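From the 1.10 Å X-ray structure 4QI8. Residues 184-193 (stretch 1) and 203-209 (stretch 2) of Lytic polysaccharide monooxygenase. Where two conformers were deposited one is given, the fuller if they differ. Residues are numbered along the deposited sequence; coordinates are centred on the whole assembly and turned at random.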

# COMPACT_ATOMS: atom_id res chain seq x y z
N ALA A 184 -9.55 -7.11 -5.19
CA ALA A 184 -10.08 -6.51 -3.97
C ALA A 184 -10.96 -5.31 -4.25
O ALA A 184 -11.90 -5.03 -3.50
CB ALA A 184 -8.93 -6.08 -3.06
N TYR A 185 -10.63 -4.57 -5.31
CA TYR A 185 -11.28 -3.31 -5.61
C TYR A 185 -12.12 -3.40 -6.87
O TYR A 185 -11.76 -4.10 -7.83
CB TYR A 185 -10.25 -2.20 -5.80
CG TYR A 185 -9.36 -1.89 -4.62
CD1 TYR A 185 -9.65 -2.34 -3.34
CD2 TYR A 185 -8.21 -1.12 -4.79
CE1 TYR A 185 -8.83 -2.05 -2.28
CE2 TYR A 185 -7.38 -0.83 -3.71
CZ TYR A 185 -7.70 -1.29 -2.45
OH TYR A 185 -6.90 -1.03 -1.37
N LYS A 186 -13.21 -2.65 -6.86
CA LYS A 186 -14.05 -2.44 -8.03
C LYS A 186 -14.17 -0.94 -8.26
O LYS A 186 -14.13 -0.15 -7.31
CB LYS A 186 -15.44 -3.05 -7.84
CG LYS A 186 -15.41 -4.59 -7.79
CD LYS A 186 -16.79 -5.21 -7.75
CE LYS A 186 -17.40 -5.15 -6.37
NZ LYS A 186 -16.69 -6.05 -5.42
N ALA A 187 -14.33 -0.54 -9.51
CA ALA A 187 -14.41 0.87 -9.87
C ALA A 187 -15.61 1.56 -9.23
O ALA A 187 -15.62 2.78 -9.12
CB ALA A 187 -14.44 1.01 -11.38
N SER A 188 -16.62 0.79 -8.83
CA SER A 188 -17.82 1.33 -8.21
C SER A 188 -17.75 1.39 -6.68
O SER A 188 -18.70 1.81 -6.04
CB SER A 188 -19.02 0.48 -8.60
OG SER A 188 -18.78 -0.87 -8.22
N ASP A 189 -16.66 0.93 -6.09
CA ASP A 189 -16.59 0.92 -4.63
C ASP A 189 -16.76 2.35 -4.10
O ASP A 189 -16.28 3.31 -4.69
CB ASP A 189 -15.25 0.37 -4.13
CG ASP A 189 -15.10 -1.14 -4.32
OD1 ASP A 189 -16.11 -1.84 -4.55
OD2 ASP A 189 -13.95 -1.62 -4.24
N PRO A 190 -17.46 2.50 -2.97
CA PRO A 190 -17.85 3.84 -2.50
C PRO A 190 -16.71 4.72 -2.01
O PRO A 190 -16.92 5.92 -1.84
CB PRO A 190 -18.84 3.54 -1.37
CG PRO A 190 -18.51 2.18 -0.93
CD PRO A 190 -18.11 1.45 -2.17
N GLY A 191 -15.53 4.15 -1.78
CA GLY A 191 -14.35 4.93 -1.46
C GLY A 191 -13.43 5.17 -2.65
O GLY A 191 -12.36 5.75 -2.49
N ILE A 192 -13.85 4.71 -3.83
CA ILE A 192 -13.11 4.86 -5.08
C ILE A 192 -13.90 5.76 -6.05
O ILE A 192 -13.33 6.69 -6.64
CB ILE A 192 -12.79 3.48 -5.69
CG1 ILE A 192 -11.81 2.74 -4.78
CG2 ILE A 192 -12.21 3.62 -7.10
CD1 ILE A 192 -11.52 1.31 -5.19
N LEU A 193 -15.19 5.46 -6.22
CA LEU A 193 -16.12 6.29 -6.97
C LEU A 193 -16.79 7.20 -5.96
O LEU A 193 -17.72 6.79 -5.26
CB LEU A 193 -17.16 5.43 -7.68
CG LEU A 193 -18.09 6.19 -8.63
CD1 LEU A 193 -17.31 6.60 -9.86
CD2 LEU A 193 -19.32 5.36 -9.01
N SER A 203 -18.69 10.84 5.83
CA SER A 203 -18.06 9.57 6.16
C SER A 203 -17.24 9.16 4.95
O SER A 203 -17.37 9.75 3.88
CB SER A 203 -19.11 8.51 6.46
OG SER A 203 -19.94 8.29 5.34
N TYR A 204 -16.38 8.16 5.13
CA TYR A 204 -15.53 7.68 4.05
C TYR A 204 -15.28 6.19 4.23
O TYR A 204 -14.74 5.77 5.25
CB TYR A 204 -14.19 8.45 3.98
CG TYR A 204 -13.31 7.86 2.89
CD1 TYR A 204 -13.64 8.05 1.56
CD2 TYR A 204 -12.20 7.08 3.18
CE1 TYR A 204 -12.89 7.48 0.54
CE2 TYR A 204 -11.45 6.50 2.17
CZ TYR A 204 -11.80 6.70 0.86
OH TYR A 204 -11.07 6.09 -0.12
N LYS A 205 -15.68 5.40 3.24
CA LYS A 205 -15.49 3.96 3.31
C LYS A 205 -14.23 3.56 2.54
O LYS A 205 -14.24 3.46 1.31
CB LYS A 205 -16.69 3.24 2.71
CG LYS A 205 -16.62 1.72 2.80
CD LYS A 205 -16.54 1.26 4.24
CE LYS A 205 -16.52 -0.25 4.35
NZ LYS A 205 -16.31 -0.65 5.77
N ASN A 206 -13.13 3.33 3.25
CA ASN A 206 -11.92 2.89 2.58
C ASN A 206 -12.19 1.63 1.78
O ASN A 206 -12.86 0.72 2.25
CB ASN A 206 -10.83 2.54 3.60
CG ASN A 206 -10.41 3.72 4.42
OD1 ASN A 206 -11.08 4.07 5.40
ND2 ASN A 206 -9.30 4.34 4.04
N PRO A 207 -11.61 1.53 0.58
CA PRO A 207 -11.77 0.28 -0.17
C PRO A 207 -10.91 -0.82 0.44
O PRO A 207 -9.92 -0.58 1.13
CB PRO A 207 -11.32 0.66 -1.58
CG PRO A 207 -10.30 1.70 -1.35
CD PRO A 207 -10.79 2.50 -0.17
N GLY A 208 -11.34 -2.05 0.18
CA GLY A 208 -10.62 -3.21 0.64
C GLY A 208 -11.14 -3.75 1.97
O GLY A 208 -12.12 -3.27 2.53
N PRO A 209 -10.44 -4.76 2.49
CA PRO A 209 -10.86 -5.47 3.69
C PRO A 209 -10.62 -4.66 4.94
O PRO A 209 -10.01 -3.59 4.91
CB PRO A 209 -9.98 -6.72 3.67
CG PRO A 209 -8.73 -6.26 2.98
CD PRO A 209 -9.21 -5.33 1.90
O HOH W 1 -13.56 -2.33 -1.58
O HOH W 2 -17.19 6.43 0.98
O HOH W 3 -14.80 1.61 -0.80

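Two irregular segments of one chain of a lytic polysaccharide monooxygenase, residues 184-193 and 203-209, lie side by side without forming a helix or strand, and bury 359 Å² between them, both sides summed. Their backbones come closest in register at Gly191 and Lys205, whose CA atoms are 5.0 Å apart. Stretch 1 is shaped by its own bonds: a type I turn runs from Lys186 to Asp189, closed by Asp189 N to Lys186 O (3.0 Å), and Asp189 O then accepts from both Ile192 N and Leu193 N (2.9 Å each).

Stretch 2 begins at Ser203, which is exposed and out of reach of the other segment. Tyr204 makes the one direct hydrogen bond between the stretches: its OH donates to Gly191 O at 2.7 Å. The CA-to-CB bond of Tyr204 points sideways, but the long side chain, with chi1 in the t well, carries the hydroxyl across to the carbonyl, which sits at the ring edge, near its plane.

At Lys205 the contact passes to the backbone. Lys205 O lies 3.1 Å from Gly191 CA, a CA-H...O contact with an angle of 137° at the hydrogen. Gly191 N is also near Lys205 O, at 3.4 Å, but the angle is too poor for a hydrogen bond; instead water 3 joins the two, accepting from Gly191 N (2.8 Å) and donating to Lys205 O (2.9 Å). Water 2 makes a second bridge, accepting from Lys205 N and donating to Pro190 O, both at 2.9 Å. Such close approach depends on the bare CA of Gly191: an ideal CB there would point toward stretch 2 and fall 1.9 Å from Lys205 O, a clash. The Lys205 side chain starts toward stretch 1, with CB 4.2 Å from Pro190 CG, and then leads its amine away.

Asn206 turns its CA-to-CB bond away, and its amide group is hydrogen-bonded elsewhere in the structure. Pro207 points back toward stretch 1 and has the largest covered area of any residue here. Pro207 CB lies over one face of the Tyr185 ring, 4.1 Å from the centroid and 26° off the normal, a CH-pi contact in which a proline C-H meets the aromatic electron cloud. Pro207 CB is also 3.7 Å from Ile192 CD1, so one proline carbon serves two apolar neighbours; both of those side chains leave their backbones sideways and bring their ends nearer.

Gly208 continues along the tyrosine, its N 3.5 Å from Tyr185 CE1. Gly208 N also donates to water 1 (2.8 Å), which in turn donates to Asp189 OD2 (2.8 Å). Asp189 OD2 also accepts from Lys186 N at 2.9 Å, so it ties the turn to stretch 2 through the water. The phi/psi of Gly208, 94/-175, by itself calls for glycine, since a CB would be jammed against the preceding carbonyl oxygen. Pro209 ends the segment without a contact across.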